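Local atomic coordinates of soluble inorganic pyrophosphatase (Toxoplasma gondii, PDB entry 5WRT), a protein that probably hydrolyses inorganic pyrophosphate to phosphate with the help of magnesium ions, as a member of the soluble family I pyrophosphatases. Residues A[45-51]-A[135-141]; A[154-158]-A[217-223]; A[29-35]-A[96-100]. One frame throughout, in Å; residues are numbered along the deposited sequence.

In this chain, the pyrophosphatase-family part of a longer protein, three contacts meet around one hydrophobic interior. Contact 1 pairs two strands of the curled sheet, contact 2 lays helix 214-232 against it and contact 3 joins two loops beside it, with centres about 11 to 14 Å apart. V141 CG1 packs 3.4 Å from A217 CB between contacts 1 and 2. F96 CE2, from contact 3, lies 3.8 Å from both V157 CB and V221 CG2 of contact 2. N48 N (contact 1) and L35 O (contact 3), 2.8 Å apart, probably hydrogen-bond. D154 of contact 2 binds magnesium; the T99 side chain is about 9 Å from that ion and that of V50 about 10 Å from another.

Contact 1 (A[45-51]-A[135-141])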
loop_
_atom_site.group_PDB
_atom_site.type_symbol
_atom_site.label_atom_id
_atom_site.label_comp_id
_atom_site.label_asym_id
_atom_site.label_seq_id
_atom_site.Cartn_x
_atom_site.Cartn_y
_atom_site.Cartn_z
ATOM N N LEU A 45 1.358 22.482 -20.736
ATOM C CA LEU A 45 0.586 23.088 -19.663
ATOM C C LEU A 45 1.122 22.645 -18.309
ATOM O O LEU A 45 1.256 21.447 -18.040
ATOM C CB LEU A 45 -0.883 22.703 -19.807
ATOM C CG LEU A 45 -1.860 23.251 -18.773
ATOM C CD1 LEU A 45 -1.916 24.771 -18.810
ATOM C CD2 LEU A 45 -3.221 22.649 -19.025
ATOM N N LEU A 46 1.438 23.617 -17.459
ATOM C CA LEU A 46 1.995 23.365 -16.140
ATOM C C LEU A 46 1.031 23.832 -15.062
ATOM O O LEU A 46 0.422 24.901 -15.178
ATOM C CB LEU A 46 3.344 24.072 -15.968
ATOM C CG LEU A 46 4.490 23.547 -16.833
ATOM C CD1 LEU A 46 5.792 24.249 -16.484
ATOM C CD2 LEU A 46 4.628 22.041 -16.669
ATOM N N PHE A 47 0.895 23.023 -14.017
ATOM C CA PHE A 47 0.149 23.385 -12.823
ATOM C C PHE A 47 1.127 23.400 -11.660
ATOM O O PHE A 47 2.045 22.576 -11.607
ATOM C CB PHE A 47 -0.981 22.394 -12.508
ATOM C CG PHE A 47 -1.954 22.176 -13.634
ATOM C CD1 PHE A 47 -1.622 21.373 -14.710
ATOM C CD2 PHE A 47 -3.213 22.755 -13.597
ATOM C CE1 PHE A 47 -2.521 21.160 -15.737
ATOM C CE2 PHE A 47 -4.115 22.547 -14.621
ATOM C CZ PHE A 47 -3.769 21.748 -15.692
ATOM N N ASN A 48 0.935 24.322 -10.727
ATOM C CA ASN A 48 1.751 24.313 -9.524
ATOM C C ASN A 48 1.183 23.321 -8.521
ATOM O O ASN A 48 -0.035 23.192 -8.368
ATOM C CB ASN A 48 1.846 25.709 -8.908
ATOM C CG ASN A 48 3.117 26.435 -9.312
ATOM O OD1 ASN A 48 4.159 25.814 -9.530
ATOM N ND2 ASN A 48 3.041 27.756 -9.397
ATOM N N MET A 49 2.079 22.602 -7.854
ATOM C CA MET A 49 1.712 21.636 -6.831
ATOM C C MET A 49 2.353 22.046 -5.517
ATOM O O MET A 49 3.565 22.277 -5.461
ATOM C CB MET A 49 2.158 20.225 -7.222
ATOM C CG MET A 49 2.276 19.265 -6.046
ATOM S SD MET A 49 2.936 17.656 -6.530
ATOM C CE MET A 49 2.644 16.703 -5.039
ATOM N N VAL A 50 1.541 22.145 -4.472
ATOM C CA VAL A 50 2.041 22.373 -3.122
ATOM C C VAL A 50 2.261 21.003 -2.495
ATOM O O VAL A 50 1.307 20.259 -2.254
ATOM C CB VAL A 50 1.072 23.224 -2.292
ATOM C CG1 VAL A 50 1.547 23.314 -0.847
ATOM C CG2 VAL A 50 0.932 24.613 -2.899
ATOM N N VAL A 51 3.520 20.666 -2.239
ATOM C CA VAL A 51 3.861 19.364 -1.678
ATOM C C VAL A 51 3.559 19.390 -0.187
ATOM O O VAL A 51 4.132 20.192 0.559
ATOM C CB VAL A 51 5.334 19.018 -1.940
ATOM C CG1 VAL A 51 5.677 17.663 -1.338
ATOM C CG2 VAL A 51 5.625 19.041 -3.432
ATOM N N GLY A 135 7.216 22.444 -0.449
ATOM C CA GLY A 135 7.740 22.730 -1.770
ATOM C C GLY A 135 6.636 23.042 -2.762
ATOM O O GLY A 135 5.523 22.518 -2.680
ATOM N N VAL A 136 6.953 23.917 -3.713
ATOM C CA VAL A 136 6.041 24.286 -4.788
ATOM C C VAL A 136 6.738 23.965 -6.101
ATOM O O VAL A 136 7.762 24.578 -6.434
ATOM C CB VAL A 136 5.643 25.767 -4.722
ATOM C CG1 VAL A 136 4.591 26.085 -5.776
ATOM C CG2 VAL A 136 5.138 26.108 -3.335
ATOM N N VAL A 137 6.192 23.011 -6.849
ATOM C CA VAL A 137 6.818 22.567 -8.091
ATOM C C VAL A 137 5.805 22.602 -9.230
ATOM O O VAL A 137 4.640 22.219 -9.044
ATOM C CB VAL A 137 7.428 21.163 -7.938
ATOM C CG1 VAL A 137 8.578 21.191 -6.944
ATOM C CG2 VAL A 137 6.374 20.161 -7.499
ATOM N N PRO A 138 6.196 23.068 -10.415
ATOM C CA PRO A 138 5.306 22.962 -11.578
ATOM C C PRO A 138 5.263 21.526 -12.077
ATOM O O PRO A 138 6.299 20.874 -12.224
ATOM C CB PRO A 138 5.945 23.901 -12.612
ATOM C CG PRO A 138 7.005 24.671 -11.866
ATOM C CD PRO A 138 7.432 23.796 -10.734
ATOM N N VAL A 139 4.056 21.036 -12.342
ATOM C CA VAL A 139 3.861 19.654 -12.754
ATOM C C VAL A 139 3.018 19.621 -14.019
ATOM O O VAL A 139 2.204 20.513 -14.278
ATOM C CB VAL A 139 3.196 18.806 -11.643
ATOM C CG1 VAL A 139 4.033 18.832 -10.374
ATOM C CG2 VAL A 139 1.780 19.296 -11.368
ATOM N N LYS A 140 3.224 18.575 -14.813
ATOM C CA LYS A 140 2.368 18.269 -15.949
ATOM C C LYS A 140 1.418 17.152 -15.549
ATOM O O LYS A 140 1.852 16.106 -15.052
ATOM C CB LYS A 140 3.192 17.867 -17.173
ATOM C CG LYS A 140 2.362 17.342 -18.332
ATOM C CD LYS A 140 3.202 17.188 -19.589
ATOM C CE LYS A 140 4.523 16.498 -19.296
ATOM N NZ LYS A 140 5.263 16.166 -20.546
ATOM N N VAL A 141 0.129 17.379 -15.762
ATOM C CA VAL A 141 -0.901 16.441 -15.337
ATOM C C VAL A 141 -0.977 15.286 -16.328
ATOM O O VAL A 141 -1.021 15.497 -17.546
ATOM C CB VAL A 141 -2.250 17.162 -15.198
ATOM C CG1 VAL A 141 -3.384 16.186 -15.302
ATOM C CG2 VAL A 141 -2.305 17.907 -13.870
HETATM O O HOH W 1 -0.570 19.483 -17.638
#
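F47, V139 and M49 are most covered where strand 47-51 runs antiparallel to strand 136-141. F47 and V139 form a hydrogen-bonded pair: F47 N donates to V139 O at 2.8 Å and V139 N to F47 O at 2.6 Å. M49 and V137 pair likewise, through M49 N to V137 O (2.8 Å) and V137 N to M49 O (3.1 Å), and V51 N extends the ladder to G135 O at 2.8 Å. Between them lie the non-hydrogen-bonded pairs N48-P138 and V50-V136; P138 is tolerated here because at a non-hydrogen-bonded position its nitrogen does not face 45-51. F47, M49, V137 and V139 share one face of the sheet, where M49 CB approaches V139 CG1 (3.9 Å) and F47 CD1 rests 3.6 Å from V141 CG2. That face is covered in part by V221 of helix 214-232, on F47, and by V123 of strand 115-125, on M49. Beyond the F47-V139 pair, water 1 bridges L45 O (2.7 Å) and V141 N (2.9 Å). The short strand axes, 4.4 Å apart at closest approach, cross at 129°, well short of antiparallel alignment, a strong twist consistent with the curled, OB-fold-like beta-barrel core of family I pyrophosphatases.

Contact 2 (A[154-158]-A[217-223]). With MG (magnesium ion), chain C.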
loop_
_atom_site.group_PDB
_atom_site.type_symbol
_atom_site.label_atom_id
_atom_site.label_comp_id
_atom_site.label_asym_id
_atom_site.label_seq_id
_atom_site.Cartn_x
_atom_site.Cartn_y
_atom_site.Cartn_z
ATOM N N ASP A 154 -13.178 11.722 -4.285
ATOM C CA ASP A 154 -11.853 12.157 -3.845
ATOM C C ASP A 154 -10.858 11.851 -4.961
ATOM O O ASP A 154 -10.184 10.818 -4.950
ATOM C CB ASP A 154 -11.477 11.467 -2.522
ATOM C CG ASP A 154 -10.158 11.956 -1.959
ATOM O OD1 ASP A 154 -9.665 13.009 -2.409
ATOM O OD2 ASP A 154 -9.616 11.286 -1.058
ATOM N N TRP A 155 -10.778 12.762 -5.930
ATOM C CA TRP A 155 -9.863 12.596 -7.052
ATOM C C TRP A 155 -8.420 12.524 -6.571
ATOM O O TRP A 155 -8.014 13.243 -5.654
ATOM C CB TRP A 155 -10.001 13.755 -8.038
ATOM C CG TRP A 155 -11.252 13.768 -8.853
ATOM C CD1 TRP A 155 -12.352 14.543 -8.645
ATOM C CD2 TRP A 155 -11.524 12.990 -10.025
ATOM N NE1 TRP A 155 -13.297 14.292 -9.609
ATOM C CE2 TRP A 155 -12.814 13.340 -10.467
ATOM C CE3 TRP A 155 -10.804 12.027 -10.740
ATOM C CZ2 TRP A 155 -13.402 12.764 -11.592
ATOM C CZ3 TRP A 155 -11.389 11.456 -11.859
ATOM C CH2 TRP A 155 -12.675 11.826 -12.271
ATOM N N LYS A 156 -7.641 11.657 -7.207
ATOM C CA LYS A 156 -6.189 11.636 -7.055
ATOM C C LYS A 156 -5.601 11.887 -8.440
ATOM O O LYS A 156 -5.502 10.967 -9.257
ATOM C CB LYS A 156 -5.706 10.317 -6.459
ATOM C CG LYS A 156 -6.373 9.952 -5.142
ATOM C CD LYS A 156 -6.150 11.032 -4.096
ATOM C CE LYS A 156 -6.824 10.676 -2.779
ATOM N NZ LYS A 156 -7.024 11.865 -1.903
ATOM N N VAL A 157 -5.236 13.135 -8.709
ATOM C CA VAL A 157 -4.629 13.494 -9.985
ATOM C C VAL A 157 -3.182 13.025 -9.989
ATOM O O VAL A 157 -2.454 13.193 -9.003
ATOM C CB VAL A 157 -4.728 15.012 -10.221
ATOM C CG1 VAL A 157 -4.035 15.404 -11.522
ATOM C CG2 VAL A 157 -6.180 15.462 -10.227
ATOM N N LEU A 158 -2.756 12.433 -11.101
ATOM C CA LEU A 158 -1.381 11.990 -11.266
ATOM C C LEU A 158 -0.633 12.990 -12.135
ATOM O O LEU A 158 -1.148 13.440 -13.163
ATOM C CB LEU A 158 -1.318 10.595 -11.893
ATOM C CG LEU A 158 -2.359 9.579 -11.417
ATOM C CD1 LEU A 158 -2.317 8.326 -12.278
ATOM C CD2 LEU A 158 -2.157 9.232 -9.949
ATOM N N ALA A 217 -8.128 14.641 -16.772
ATOM C CA ALA A 217 -7.574 15.126 -15.516
ATOM C C ALA A 217 -7.333 16.627 -15.552
ATOM O O ALA A 217 -7.413 17.290 -14.511
ATOM C CB ALA A 217 -6.286 14.378 -15.189
ATOM N N GLU A 218 -7.025 17.179 -16.729
ATOM C CA GLU A 218 -6.944 18.630 -16.855
ATOM C C GLU A 218 -8.288 19.274 -16.542
ATOM O O GLU A 218 -8.351 20.289 -15.839
ATOM C CB GLU A 218 -6.495 19.013 -18.266
ATOM C CG GLU A 218 -5.035 18.731 -18.584
ATOM C CD GLU A 218 -4.729 18.909 -20.063
ATOM O OE1 GLU A 218 -5.635 19.337 -20.809
ATOM O OE2 GLU A 218 -3.589 18.613 -20.481
ATOM N N ARG A 219 -9.376 18.681 -17.041
ATOM C CA ARG A 219 -10.707 19.223 -16.788
ATOM C C ARG A 219 -11.099 19.095 -15.321
ATOM O O ARG A 219 -11.833 19.943 -14.803
ATOM C CB ARG A 219 -11.740 18.525 -17.673
ATOM C CG ARG A 219 -11.702 18.947 -19.136
ATOM C CD ARG A 219 -12.846 18.311 -19.911
ATOM N NE ARG A 219 -12.551 16.941 -20.327
ATOM C CZ ARG A 219 -11.864 16.622 -21.421
ATOM N NH1 ARG A 219 -11.402 17.574 -22.221
ATOM N NH2 ARG A 219 -11.645 15.348 -21.719
ATOM N N VAL A 220 -10.635 18.042 -14.643
ATOM C CA VAL A 220 -10.874 17.922 -13.208
ATOM C C VAL A 220 -10.259 19.104 -12.469
ATOM O O VAL A 220 -10.890 19.697 -11.585
ATOM C CB VAL A 220 -10.330 16.578 -12.687
ATOM C CG1 VAL A 220 -10.210 16.599 -11.169
ATOM C CG2 VAL A 220 -11.220 15.426 -13.139
ATOM N N VAL A 221 -9.030 19.478 -12.834
ATOM C CA VAL A 221 -8.371 20.604 -12.179
ATOM C C VAL A 221 -9.079 21.914 -12.508
ATOM O O VAL A 221 -9.285 22.758 -11.626
ATOM C CB VAL A 221 -6.881 20.652 -12.565
ATOM C CG1 VAL A 221 -6.162 21.730 -11.766
ATOM C CG2 VAL A 221 -6.230 19.297 -12.342
ATOM N N TYR A 222 -9.458 22.109 -13.776
ATOM C CA TYR A 222 -10.168 23.328 -14.163
ATOM C C TYR A 222 -11.440 23.506 -13.345
ATOM O O TYR A 222 -11.695 24.587 -12.800
ATOM C CB TYR A 222 -10.518 23.303 -15.652
ATOM C CG TYR A 222 -9.352 23.281 -16.609
ATOM C CD1 TYR A 222 -8.193 24.007 -16.357
ATOM C CD2 TYR A 222 -9.428 22.560 -17.794
ATOM C CE1 TYR A 222 -7.135 23.993 -17.250
ATOM C CE2 TYR A 222 -8.383 22.541 -18.687
ATOM C CZ TYR A 222 -7.240 23.255 -18.414
ATOM O OH TYR A 222 -6.206 23.225 -19.317
ATOM N N ARG A 223 -12.262 22.456 -13.264
ATOM C CA ARG A 223 -13.532 22.562 -12.554
ATOM C C ARG A 223 -13.323 22.915 -11.087
ATOM O O ARG A 223 -14.031 23.769 -10.541
ATOM C CB ARG A 223 -14.319 21.259 -12.686
ATOM C CG ARG A 223 -15.732 21.343 -12.135
ATOM C CD ARG A 223 -16.531 20.094 -12.458
ATOM N NE ARG A 223 -15.862 18.881 -11.996
ATOM C CZ ARG A 223 -15.468 17.895 -12.796
ATOM N NH1 ARG A 223 -15.677 17.978 -14.104
ATOM N NH2 ARG A 223 -14.866 16.827 -12.290
HETATM MG MG MG C . -9.350 14.956 -2.086
HETATM O O HOH W 2 -9.322 15.229 -4.411
HETATM O O HOH W 3 -9.267 14.561 -0.032
HETATM O O HOH W 4 -8.923 17.134 -2.098
#
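A magnesium site, probably that of the active centre, is partly built by D154 on strand 152-161: D154 OD1 binds the ion at 2.0 Å, waters 2, 3 and 4 bind at 2.3, 2.1 and 2.2 Å, and D117 and D122 complete six-fold coordination. Water 2 also donates a hydrogen bond to W155 O (2.7 Å). K156 NZ makes a salt bridge to D154 OD2 (2.8 Å) and further bonds D122 and Y93. While D154 binds the metal and K156 bonds D154, W155 and V157 point at helix 217-223, crossing at 123° with axes 9.4 Å apart. In this helix-on-sheet packing, helix 214-232, the last of this chain, covers the curled beta core of the pyrophosphatase fold. V220 CG2 sits over the six-membered ring of W155, 3.7 Å from its centroid, in a CH-pi contact. V157 CG2 reaches V220 CG1 (4.3 Å) and V221 CG2 (4.4 Å), and its CG1 lies 4.4 Å from A217 CB. Farther along the helix, exposed R223 brings NH2 to 4.0 Å from W155 NE1.

Contact 3 (A[29-35]-A[96-100]); sequences PWHDIPL and FPQTW
Loop 29-35 curls around loop 96-100, with W30 and P97 closest across the backbones (CA to CA 4.4 Å). Its first three residues have helical phi/psi without regular helical bonds. P29 (-62/-24) sets its O 3.2 Å from P97 CB. The O of W30 (-87/-41) accepts a hydrogen bond from Q98 N at 2.8 Å. Its CA-to-CB bond points away, yet with chi1 t and chi2 38° the indole turns back so that NE1 donates to T99 O at 2.8 Å and CZ2 lies 4.3 Å from W100 CB; Y228 of helix 214-232 meets the indole edge-to-face. H31 O accepts from Q98 NE2 at 3.0 Å, while H31 ND1 bonds Y228 OH. The Q98 backbone is left-handed helical (57/38) and its side chain extends (chi1 m, chi2 t) into the curve of 31-35; the rest of 96-100 is extended (F96 -86/130, P97 -64/154, T99 -129/150, W100 -152/122). The Q98 carboxamide bridges the loop's main chain, firmly at H31 O and weakly at L35 N, where the loop before strand 47-53 meets the one after strand 92-95 of the curled pyrophosphatase core. D32 (-106/-6) continues the curve, its OD2 bonded to S28 N, before I33 (-87/127) and P34 (-66/141) become extended and L35 (-66/-38) turns back to helical. I33 places CG2 3.8 Å from P97 CG. L35 N gives a weak hydrogen bond to Q98 OE1 (3.4 Å), and L35, chi1 t and chi2 p, brings CD1 3.8 Å from F96 CB. T99 (chi1 p) donates from OG1, also bonded to L121 N, to F96 O at 2.6 Å.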
loop_
_atom_site.group_PDB
_atom_site.type_symbol
_atom_site.label_atom_id
_atom_site.label_comp_id
_atom_site.label_asym_id
_atom_site.label_seq_id
_atom_site.Cartn_x
_atom_site.Cartn_y
_atom_site.Cartn_z
ATOM N N PRO A 29 -0.058 29.216 0.571
ATOM C CA PRO A 29 0.088 28.288 -0.562
ATOM C C PRO A 29 -1.223 27.957 -1.248
ATOM O O PRO A 29 -1.204 27.575 -2.424
ATOM C CB PRO A 29 0.708 27.038 0.079
ATOM C CG PRO A 29 0.463 27.178 1.549
ATOM C CD PRO A 29 0.451 28.646 1.831
ATOM N N TRP A 30 -2.357 28.085 -0.559
ATOM C CA TRP A 30 -3.650 27.800 -1.166
ATOM C C TRP A 30 -4.235 29.013 -1.876
ATOM O O TRP A 30 -4.799 28.879 -2.966
ATOM C CB TRP A 30 -4.637 27.299 -0.106
ATOM C CG TRP A 30 -5.934 26.804 -0.687
ATOM C CD1 TRP A 30 -6.095 26.102 -1.847
ATOM C CD2 TRP A 30 -7.248 26.974 -0.136
ATOM N NE1 TRP A 30 -7.425 25.824 -2.052
ATOM C CE2 TRP A 30 -8.153 26.348 -1.016
ATOM C CE3 TRP A 30 -7.746 27.593 1.016
ATOM C CZ2 TRP A 30 -9.528 26.323 -0.781
ATOM C CZ3 TRP A 30 -9.111 27.567 1.248
ATOM C CH2 TRP A 30 -9.986 26.936 0.353
ATOM N N HIS A 31 -4.109 30.198 -1.278
ATOM C CA HIS A 31 -4.755 31.395 -1.803
ATOM C C HIS A 31 -3.866 32.195 -2.750
ATOM O O HIS A 31 -4.354 32.680 -3.777
ATOM C CB HIS A 31 -5.199 32.311 -0.661
ATOM C CG HIS A 31 -6.237 31.716 0.233
ATOM N ND1 HIS A 31 -7.509 31.411 -0.202
ATOM C CD2 HIS A 31 -6.197 31.386 1.545
ATOM C CE1 HIS A 31 -8.204 30.909 0.802
ATOM N NE2 HIS A 31 -7.431 30.882 1.873
ATOM N N ASP A 32 -2.581 32.363 -2.437
ATOM C CA ASP A 32 -1.785 33.359 -3.139
ATOM C C ASP A 32 -0.799 32.780 -4.142
ATOM O O ASP A 32 -0.166 33.549 -4.868
ATOM C CB ASP A 32 -1.015 34.215 -2.129
ATOM C CG ASP A 32 -1.847 34.602 -0.919
ATOM O OD1 ASP A 32 -2.984 35.093 -1.077
ATOM O OD2 ASP A 32 -1.355 34.380 0.215
ATOM N N ILE A 33 -0.661 31.461 -4.217
ATOM C CA ILE A 33 0.160 30.837 -5.259
ATOM C C ILE A 33 -0.690 30.629 -6.503
ATOM O O ILE A 33 -1.774 30.037 -6.413
ATOM C CB ILE A 33 0.782 29.523 -4.773
ATOM C CG1 ILE A 33 1.812 29.810 -3.683
ATOM C CG2 ILE A 33 1.433 28.774 -5.929
ATOM C CD1 ILE A 33 2.640 28.620 -3.302
ATOM N N PRO A 34 -0.253 31.098 -7.670
ATOM C CA PRO A 34 -1.044 30.882 -8.885
ATOM C C PRO A 34 -1.101 29.406 -9.243
ATOM O O PRO A 34 -0.119 28.674 -9.096
ATOM C CB PRO A 34 -0.291 31.692 -9.948
ATOM C CG PRO A 34 1.106 31.770 -9.437
ATOM C CD PRO A 34 0.988 31.845 -7.941
ATOM N N LEU A 35 -2.277 28.967 -9.694
ATOM C CA LEU A 35 -2.423 27.583 -10.129
ATOM C C LEU A 35 -1.582 27.303 -11.370
ATOM O O LEU A 35 -0.992 26.226 -11.496
ATOM C CB LEU A 35 -3.894 27.266 -10.394
ATOM C CG LEU A 35 -4.176 25.889 -10.998
ATOM C CD1 LEU A 35 -3.645 24.788 -10.092
ATOM C CD2 LEU A 35 -5.660 25.706 -11.260
ATOM N N PHE A 96 -3.390 21.154 -5.344
ATOM C CA PHE A 96 -3.331 22.270 -6.278
ATOM C C PHE A 96 -3.786 23.546 -5.581
ATOM O O PHE A 96 -4.847 23.548 -4.944
ATOM C CB PHE A 96 -4.219 22.013 -7.489
ATOM C CG PHE A 96 -3.746 20.891 -8.370
ATOM C CD1 PHE A 96 -2.594 21.021 -9.126
ATOM C CD2 PHE A 96 -4.462 19.706 -8.445
ATOM C CE1 PHE A 96 -2.161 19.988 -9.940
ATOM C CE2 PHE A 96 -4.035 18.670 -9.256
ATOM C CZ PHE A 96 -2.882 18.812 -10.005
ATOM N N PRO A 97 -3.020 24.634 -5.662
ATOM C CA PRO A 97 -3.494 25.905 -5.106
ATOM C C PRO A 97 -4.729 26.400 -5.841
ATOM O O PRO A 97 -4.960 26.065 -7.006
ATOM C CB PRO A 97 -2.307 26.857 -5.312
ATOM C CG PRO A 97 -1.137 25.985 -5.629
ATOM C CD PRO A 97 -1.690 24.758 -6.276
ATOM N N GLN A 98 -5.530 27.199 -5.136
ATOM C CA GLN A 98 -6.693 27.867 -5.721
ATOM C C GLN A 98 -7.653 26.861 -6.349
ATOM O O GLN A 98 -8.235 27.102 -7.408
ATOM C CB GLN A 98 -6.261 28.928 -6.736
ATOM C CG GLN A 98 -5.327 29.971 -6.138
ATOM C CD GLN A 98 -4.819 30.972 -7.156
ATOM O OE1 GLN A 98 -4.903 30.748 -8.363
ATOM N NE2 GLN A 98 -4.282 32.083 -6.669
ATOM N N THR A 99 -7.805 25.715 -5.693
ATOM C CA THR A 99 -8.782 24.712 -6.078
ATOM C C THR A 99 -9.602 24.333 -4.856
ATOM O O THR A 99 -9.120 24.387 -3.721
ATOM C CB THR A 99 -8.122 23.455 -6.668
ATOM O OG1 THR A 99 -7.230 22.881 -5.703
ATOM C CG2 THR A 99 -7.354 23.794 -7.937
ATOM N N TRP A 100 -10.849 23.945 -5.101
ATOM C CA TRP A 100 -11.744 23.538 -4.026
ATOM C C TRP A 100 -12.740 22.550 -4.604
ATOM O O TRP A 100 -13.444 22.873 -5.564
ATOM C CB TRP A 100 -12.468 24.738 -3.413
ATOM C CG TRP A 100 -13.359 24.373 -2.260
ATOM C CD1 TRP A 100 -13.022 23.628 -1.167
ATOM C CD2 TRP A 100 -14.733 24.737 -2.089
ATOM N NE1 TRP A 100 -14.101 23.507 -0.326
ATOM C CE2 TRP A 100 -15.165 24.178 -0.868
ATOM C CE3 TRP A 100 -15.641 25.479 -2.849
ATOM C CZ2 TRP A 100 -16.463 24.341 -0.391
ATOM C CZ3 TRP A 100 -16.927 25.645 -2.370
ATOM C CH2 TRP A 100 -17.329 25.074 -1.156
#